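Local coordinates for protein activated BY transcription factor SSRB (PDB 2WNW) that belongs to glycosyl hydrolase family 30 and joins a TIM-barrel domain to a beta-sandwich domain, at residues 224-228 and 229-233; 116-119 and 120-124; 213-216 and 217-221. All coordinates share one frame; numbering follows the deposited sequence.

Interaction 1: residues 224-228 and 229-233; sequences RLARQ and GMDEM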
loop_
_atom_site.group_PDB
_atom_site.type_symbol
_atom_site.label_atom_id
_atom_site.label_comp_id
_atom_site.label_asym_id
_atom_site.label_seq_id
_atom_site.Cartn_x
_atom_site.Cartn_y
_atom_site.Cartn_z
ATOM N N ARG A 224 -16.852 -14.393 -32.980
ATOM C CA ARG A 224 -16.580 -13.664 -34.212
ATOM C C ARG A 224 -15.090 -13.427 -34.404
ATOM O O ARG A 224 -14.567 -13.606 -35.501
ATOM C CB ARG A 224 -17.348 -12.336 -34.219
ATOM C CG ARG A 224 -18.855 -12.543 -34.331
ATOM C CD ARG A 224 -19.652 -11.248 -34.238
ATOM N NE ARG A 224 -21.069 -11.486 -34.512
ATOM C CZ ARG A 224 -21.889 -12.169 -33.716
ATOM N NH1 ARG A 224 -21.447 -12.683 -32.575
ATOM N NH2 ARG A 224 -23.151 -12.363 -34.075
ATOM N N LEU A 225 -14.404 -13.029 -33.337
ATOM C CA LEU A 225 -12.967 -12.795 -33.421
ATOM C C LEU A 225 -12.275 -14.083 -33.852
ATOM O O LEU A 225 -11.379 -14.068 -34.693
ATOM C CB LEU A 225 -12.422 -12.341 -32.062
ATOM C CG LEU A 225 -12.851 -10.936 -31.624
ATOM C CD1 LEU A 225 -12.558 -10.742 -30.138
ATOM C CD2 LEU A 225 -12.124 -9.903 -32.470
ATOM N N ALA A 226 -12.702 -15.198 -33.270
ATOM C CA ALA A 226 -12.123 -16.495 -33.597
ATOM C C ALA A 226 -12.304 -16.819 -35.080
ATOM O O ALA A 226 -11.358 -17.246 -35.746
ATOM C CB ALA A 226 -12.763 -17.579 -32.739
ATOM N N ARG A 227 -13.512 -16.608 -35.596
ATOM C CA ARG A 227 -13.791 -16.890 -37.002
ATOM C C ARG A 227 -12.934 -16.047 -37.943
ATOM O O ARG A 227 -12.674 -16.444 -39.081
ATOM C CB ARG A 227 -15.279 -16.672 -37.314
ATOM C CG ARG A 227 -16.201 -17.706 -36.674
ATOM C CD ARG A 227 -17.570 -17.721 -37.342
ATOM N NE ARG A 227 -18.366 -16.541 -37.028
ATOM C CZ ARG A 227 -19.096 -16.409 -35.926
ATOM N NH1 ARG A 227 -19.133 -17.388 -35.032
ATOM N NH2 ARG A 227 -19.792 -15.300 -35.720
ATOM N N GLN A 228 -12.494 -14.883 -37.470
ATOM C CA GLN A 228 -11.658 -13.996 -38.271
ATOM C C GLN A 228 -10.183 -14.307 -38.046
ATOM O O GLN A 228 -9.310 -13.688 -38.650
ATOM C CB GLN A 228 -11.926 -12.532 -37.904
ATOM C CG GLN A 228 -13.353 -12.085 -38.157
ATOM C CD GLN A 228 -13.684 -11.967 -39.633
ATOM O OE1 GLN A 228 -14.852 -11.913 -40.009
ATOM N NE2 GLN A 228 -12.657 -11.912 -40.477
ATOM N N GLY A 229 -9.911 -15.273 -37.177
ATOM C CA GLY A 229 -8.531 -15.629 -36.890
ATOM C C GLY A 229 -7.878 -14.602 -35.981
ATOM O O GLY A 229 -6.655 -14.452 -35.979
ATOM N N MET A 230 -8.699 -13.890 -35.213
ATOM C CA MET A 230 -8.213 -12.868 -34.288
ATOM C C MET A 230 -8.309 -13.399 -32.859
ATOM O O MET A 230 -8.683 -12.676 -31.935
ATOM C CB MET A 230 -9.056 -11.596 -34.427
ATOM C CG MET A 230 -9.103 -11.032 -35.843
ATOM S SD MET A 230 -10.176 -9.583 -35.986
ATOM C CE MET A 230 -9.666 -8.938 -37.581
ATOM N N ASP A 231 -7.958 -14.670 -32.699
ATOM C CA ASP A 231 -8.005 -15.368 -31.417
ATOM C C ASP A 231 -7.210 -14.721 -30.286
ATOM O O ASP A 231 -7.665 -14.686 -29.143
ATOM C CB ASP A 231 -7.503 -16.800 -31.607
ATOM C CG ASP A 231 -8.285 -17.556 -32.661
ATOM O OD1 ASP A 231 -9.242 -18.272 -32.294
ATOM O OD2 ASP A 231 -7.947 -17.422 -33.859
ATOM N N GLU A 232 -6.023 -14.215 -30.609
ATOM C CA GLU A 232 -5.140 -13.611 -29.616
ATOM C C GLU A 232 -5.557 -12.242 -29.086
ATOM O O GLU A 232 -4.869 -11.665 -28.247
ATOM C CB GLU A 232 -3.720 -13.542 -30.179
ATOM C CG GLU A 232 -3.152 -14.913 -30.512
ATOM C CD GLU A 232 -1.748 -14.849 -31.077
ATOM O OE1 GLU A 232 -1.168 -15.924 -31.342
ATOM O OE2 GLU A 232 -1.226 -13.728 -31.258
ATOM N N MET A 233 -6.681 -11.729 -29.570
ATOM C CA MET A 233 -7.189 -10.432 -29.126
ATOM C C MET A 233 -7.451 -10.451 -27.619
ATOM O O MET A 233 -8.011 -11.415 -27.094
ATOM C CB MET A 233 -8.500 -10.119 -29.850
ATOM C CG MET A 233 -9.133 -8.789 -29.476
ATOM S SD MET A 233 -8.196 -7.406 -30.137
ATOM C CE MET A 233 -8.799 -7.371 -31.837
#
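G229 turns the chain out of the helix and bonds back to A226, its N lying 2.8 Å from A226 O and well above the plane of that carbonyl. Its positive phi of 76° is a conformation that glycine adopts readily, which is why the residue suits a Schellman motif. The second bond of the motif follows at once, from M230 N to L225 O at 2.7 Å, so two carbonyls of the last helical turn receive donors from the departing chain. M230 then lays its CB against L225 CD2 (4.0 Å), the two side chains crossing at about a right angle. Extended beyond CG, the flexible thioether carries SD past both L225 and the CB of Q228, whose CB also meets M230 CG at 3.8 Å. On the exposed side D231 brings OD1 to 3.6 Å from A226 CB, a plain van der Waals contact at the surface. M230 to M233 form a type I turn, closed by M233 N bonding to M230 O. With chi1 at -180°, M233 CG swings away from its own N and comes to 4.0 Å from L225 CD1. L225 thus meets both methionines, and it also packs on L178 of helix 167-183, the helix that M230 touches through R182. R224 reaches the same helix by a salt bridge to D172, while M233 leads directly into barrel strand 234-239.

Interaction 2: residues 116-119 and 120-124; sequences FSRD and EAHLI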
loop_
_atom_site.group_PDB
_atom_site.type_symbol
_atom_site.label_atom_id
_atom_site.label_comp_id
_atom_site.label_asym_id
_atom_site.label_seq_id
_atom_site.Cartn_x
_atom_site.Cartn_y
_atom_site.Cartn_z
ATOM N N PHE A 116 -16.398 4.612 -43.004
ATOM C CA PHE A 116 -15.264 4.869 -42.124
ATOM C C PHE A 116 -14.484 6.076 -42.634
ATOM O O PHE A 116 -13.397 6.371 -42.142
ATOM C CB PHE A 116 -14.335 3.654 -42.093
ATOM C CG PHE A 116 -14.929 2.449 -41.425
ATOM C CD1 PHE A 116 -14.958 2.351 -40.040
ATOM C CD2 PHE A 116 -15.461 1.411 -42.182
ATOM C CE1 PHE A 116 -15.507 1.233 -39.416
ATOM C CE2 PHE A 116 -16.015 0.289 -41.565
ATOM C CZ PHE A 116 -16.037 0.201 -40.179
ATOM N N SER A 117 -15.042 6.773 -43.621
ATOM C CA SER A 117 -14.369 7.930 -44.205
ATOM C C SER A 117 -13.936 8.951 -43.156
ATOM O O SER A 117 -12.852 9.530 -43.249
ATOM C CB SER A 117 -15.274 8.600 -45.246
ATOM O OG SER A 117 -16.476 9.068 -44.658
ATOM N N ARG A 118 -14.776 9.162 -42.151
ATOM C CA ARG A 118 -14.463 10.117 -41.102
ATOM C C ARG A 118 -13.211 9.714 -40.320
ATOM O O ARG A 118 -12.340 10.548 -40.059
ATOM C CB ARG A 118 -15.656 10.264 -40.166
ATOM C CG ARG A 118 -15.490 11.361 -39.152
ATOM C CD ARG A 118 -16.828 11.976 -38.805
ATOM N NE ARG A 118 -16.713 12.901 -37.684
ATOM C CZ ARG A 118 -17.702 13.677 -37.258
ATOM N NH1 ARG A 118 -18.881 13.646 -37.867
ATOM N NH2 ARG A 118 -17.518 14.468 -36.209
ATOM N N ASP A 119 -13.116 8.441 -39.943
ATOM C CA ASP A 119 -11.941 7.973 -39.220
ATOM C C ASP A 119 -10.719 8.023 -40.134
ATOM O O ASP A 119 -9.601 8.270 -39.678
ATOM C CB ASP A 119 -12.130 6.534 -38.723
ATOM C CG ASP A 119 -13.049 6.440 -37.516
ATOM O OD1 ASP A 119 -12.949 5.438 -36.778
ATOM O OD2 ASP A 119 -13.871 7.356 -37.303
ATOM N N GLU A 120 -10.932 7.788 -41.427
ATOM C CA GLU A 120 -9.834 7.795 -42.388
ATOM C C GLU A 120 -9.195 9.170 -42.538
ATOM O O GLU A 120 -8.004 9.287 -42.821
ATOM C CB GLU A 120 -10.324 7.294 -43.755
ATOM C CG GLU A 120 -10.960 5.914 -43.688
ATOM C CD GLU A 120 -11.350 5.359 -45.046
ATOM O OE1 GLU A 120 -11.841 6.133 -45.892
ATOM O OE2 GLU A 120 -11.182 4.140 -45.256
ATOM N N ALA A 121 -9.982 10.215 -42.330
ATOM C CA ALA A 121 -9.461 11.566 -42.465
ATOM C C ALA A 121 -8.965 12.167 -41.152
ATOM O O ALA A 121 -7.996 12.926 -41.140
ATOM C CB ALA A 121 -10.527 12.465 -43.073
ATOM N N HIS A 122 -9.617 11.814 -40.049
ATOM C CA HIS A 122 -9.271 12.383 -38.749
ATOM C C HIS A 122 -8.419 11.552 -37.791
ATOM O O HIS A 122 -7.653 12.110 -37.004
ATOM C CB HIS A 122 -10.557 12.793 -38.034
ATOM C CG HIS A 122 -11.353 13.824 -38.772
ATOM N ND1 HIS A 122 -12.666 14.107 -38.469
ATOM C CD2 HIS A 122 -11.015 14.649 -39.791
ATOM C CE1 HIS A 122 -13.106 15.063 -39.269
ATOM N NE2 HIS A 122 -12.122 15.410 -40.081
ATOM N N LEU A 123 -8.548 10.231 -37.849
ATOM C CA LEU A 123 -7.798 9.370 -36.942
ATOM C C LEU A 123 -6.624 8.621 -37.546
ATOM O O LEU A 123 -5.521 8.653 -37.010
ATOM C CB LEU A 123 -8.739 8.352 -36.290
ATOM C CG LEU A 123 -9.646 8.866 -35.174
ATOM C CD1 LEU A 123 -10.750 7.866 -34.901
ATOM C CD2 LEU A 123 -8.814 9.103 -33.924
ATOM N N ILE A 124 -6.866 7.942 -38.661
ATOM C CA ILE A 124 -5.832 7.142 -39.299
ATOM C C ILE A 124 -4.517 7.855 -39.621
ATOM O O ILE A 124 -3.446 7.260 -39.485
ATOM C CB ILE A 124 -6.409 6.435 -40.550
ATOM C CG1 ILE A 124 -7.526 5.483 -40.098
ATOM C CG2 ILE A 124 -5.320 5.658 -41.283
ATOM C CD1 ILE A 124 -8.104 4.612 -41.192
#
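E120 N bonds to F116 O at 2.9 Å and H122 N to R118 O in helical i to i+4 fashion, but D119 O takes two donors, L123 N and, by a nearly straight i+5 bond of 171°, I124 N. R118 O is likewise shared, with A121 N coming from above its carbonyl plane. E120 runs back along the first turn: CG sits beside the backbone N (chi1 -56°), and the extended chain passes F116 O, only 2.9 Å from CG, to bring OE1 within 3.5 Å of S117 CA. Its other oxygen, OE2, comes close to the carboxylate of E180, so any benefit to its charge from the nearby helix start is uncertain. D119 and L123 lie side by side and point the same way, L123 CD1 resting 3.8 Å from D119 CG. Of the buried carboxylate, OD1 is hydrogen-bonded to the hydroxyls of Y102 and Y181. R118 and H122, one turn apart, meet where R118 CG lies 4.0 Å from H122 ND1, with guanidinium and imidazole planes 79° apart. Both reach E54, R118 by a salt bridge through NH2 and H122 by a hydrogen bond through ND1, so one carboxylate serves two neighbours on the helix. The arrangement is that of helix 117-122 of the TIM-barrel domain, with F116 at its N-cap position and, at its far end, the shared carbonyl D119 O, whose i+5 donor I124 N begins helix 124-133.

Interaction 3: residues 213-216 and 217-221; sequences ETAF and AVQYL
F216 O is gripped by two backbone donors, L221 N at 2.9 Å and nearly along the C=O axis, and Y220 N, longer and above the carbonyl plane. The first is an i+5 bond and marks a wider pi-type turn within helix 210-227 of the TIM barrel. The change of register begins one residue earlier: A215 O takes Q219 N at 2.7 Å and only a weak bond from Y220 N, whereas A217 and V218 keep the usual i+4 partners. The widened turn puts L221 beside F216. With CG anti to the backbone N (chi1 -172°), the phenyl ring projects from the helix and leans toward the next turn, so that CE2 lies 3.7 Å from L221 CG, an apolar pairing fit for a buried face. The same ring meets W170 and packs on A171 and I174 of helix 167-183, while A217 is small enough to sit close to V193 and to I235 of strand 234-239. E213 is buried too, its carboxylate held by W248 NE1 and by the backbone N of W238. On the outer side, Q219 stretches back until NE2 stands 3.6 Å from A215 CB. Y220 lies edge-to-face with Y167, and A215 O sits near the plane of the Y220 ring, 3.7 Å from Y220 CD1.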
loop_
_atom_site.group_PDB
_atom_site.type_symbol
_atom_site.label_atom_id
_atom_site.label_comp_id
_atom_site.label_asym_id
_atom_site.label_seq_id
_atom_site.Cartn_x
_atom_site.Cartn_y
_atom_site.Cartn_z
ATOM N N GLU A 213 -22.450 -7.034 -20.200
ATOM C CA GLU A 213 -21.120 -6.722 -20.702
ATOM C C GLU A 213 -20.324 -7.998 -20.960
ATOM O O GLU A 213 -19.727 -8.162 -22.028
ATOM C CB GLU A 213 -20.363 -5.844 -19.698
ATOM C CG GLU A 213 -18.955 -5.473 -20.148
ATOM C CD GLU A 213 -18.070 -5.056 -18.983
ATOM O OE1 GLU A 213 -18.152 -5.717 -17.924
ATOM O OE2 GLU A 213 -17.293 -4.089 -19.129
ATOM N N THR A 214 -20.313 -8.906 -19.988
ATOM C CA THR A 214 -19.564 -10.142 -20.147
ATOM C C THR A 214 -20.170 -11.037 -21.225
ATOM O O THR A 214 -19.445 -11.713 -21.946
ATOM C CB THR A 214 -19.450 -10.923 -18.811
ATOM O OG1 THR A 214 -20.755 -11.164 -18.272
ATOM C CG2 THR A 214 -18.626 -10.126 -17.800
ATOM N N ALA A 215 -21.494 -11.038 -21.346
ATOM C CA ALA A 215 -22.134 -11.857 -22.374
ATOM C C ALA A 215 -21.723 -11.339 -23.752
ATOM O O ALA A 215 -21.472 -12.119 -24.672
ATOM C CB ALA A 215 -23.656 -11.813 -22.227
ATOM N N PHE A 216 -21.639 -10.019 -23.892
ATOM C CA PHE A 216 -21.258 -9.438 -25.171
ATOM C C PHE A 216 -19.834 -9.840 -25.526
ATOM O O PHE A 216 -19.535 -10.153 -26.675
ATOM C CB PHE A 216 -21.358 -7.911 -25.132
ATOM C CG PHE A 216 -21.165 -7.263 -26.475
ATOM C CD1 PHE A 216 -22.180 -7.292 -27.427
ATOM C CD2 PHE A 216 -19.955 -6.666 -26.804
ATOM C CE1 PHE A 216 -21.987 -6.734 -28.694
ATOM C CE2 PHE A 216 -19.755 -6.110 -28.066
ATOM C CZ PHE A 216 -20.772 -6.145 -29.011
ATOM N N ALA A 217 -18.953 -9.838 -24.531
ATOM C CA ALA A 217 -17.558 -10.200 -24.762
ATOM C C ALA A 217 -17.381 -11.679 -25.103
ATOM O O ALA A 217 -16.731 -12.031 -26.088
ATOM C CB ALA A 217 -16.722 -9.856 -23.527
ATOM N N VAL A 218 -17.975 -12.541 -24.287
ATOM C CA VAL A 218 -17.834 -13.982 -24.457
ATOM C C VAL A 218 -18.759 -14.652 -25.468
ATOM O O VAL A 218 -18.330 -15.538 -26.207
ATOM C CB VAL A 218 -17.986 -14.687 -23.088
ATOM C CG1 VAL A 218 -17.883 -16.196 -23.253
ATOM C CG2 VAL A 218 -16.916 -14.175 -22.132
ATOM N N GLN A 219 -20.019 -14.240 -25.505
ATOM C CA GLN A 219 -20.974 -14.847 -26.427
ATOM C C GLN A 219 -20.982 -14.244 -27.826
ATOM O O GLN A 219 -21.270 -14.941 -28.802
ATOM C CB GLN A 219 -22.383 -14.775 -25.840
ATOM C CG GLN A 219 -22.589 -15.659 -24.624
ATOM C CD GLN A 219 -23.905 -15.382 -23.935
ATOM O OE1 GLN A 219 -24.921 -15.143 -24.588
ATOM N NE2 GLN A 219 -23.900 -15.420 -22.608
ATOM N N TYR A 220 -20.661 -12.959 -27.938
ATOM C CA TYR A 220 -20.678 -12.317 -29.247
ATOM C C TYR A 220 -19.327 -11.962 -29.857
ATOM O O TYR A 220 -19.068 -12.298 -31.013
ATOM C CB TYR A 220 -21.575 -11.080 -29.203
ATOM C CG TYR A 220 -23.027 -11.432 -28.966
ATOM C CD1 TYR A 220 -23.494 -11.734 -27.689
ATOM C CD2 TYR A 220 -23.923 -11.513 -30.033
ATOM C CE1 TYR A 220 -24.821 -12.112 -27.477
ATOM C CE2 TYR A 220 -25.247 -11.890 -29.833
ATOM C CZ TYR A 220 -25.690 -12.187 -28.555
ATOM O OH TYR A 220 -27.000 -12.557 -28.354
ATOM N N LEU A 221 -18.462 -11.290 -29.102
ATOM C CA LEU A 221 -17.155 -10.920 -29.643
ATOM C C LEU A 221 -16.219 -12.105 -29.847
ATOM O O LEU A 221 -15.641 -12.267 -30.920
ATOM C CB LEU A 221 -16.471 -9.880 -28.747
ATOM C CG LEU A 221 -17.036 -8.458 -28.798
ATOM C CD1 LEU A 221 -16.262 -7.562 -27.833
ATOM C CD2 LEU A 221 -16.932 -7.910 -30.223
#

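All three contacts lie in the TIM-barrel domain and follow the chain in the order interaction 2, interaction 3, interaction 1. Interactions 3 and 1 share helix 210-227, their centres about 13 Å apart: 213-221 holds its wider pi-type turn, and 224-233 its end and the turn into strand 234-239. Interaction 2 stands apart on helix 117-122, its centre about 24 Å from that of interaction 1 and about 27 Å from that of interaction 3, with no touch between them. Helix 167-183 is a common neighbour, receiving side chains from all three. Interactions 3 and 1 are thus two parts of one helix, while interaction 2 is related to them through packing on helix 167-183.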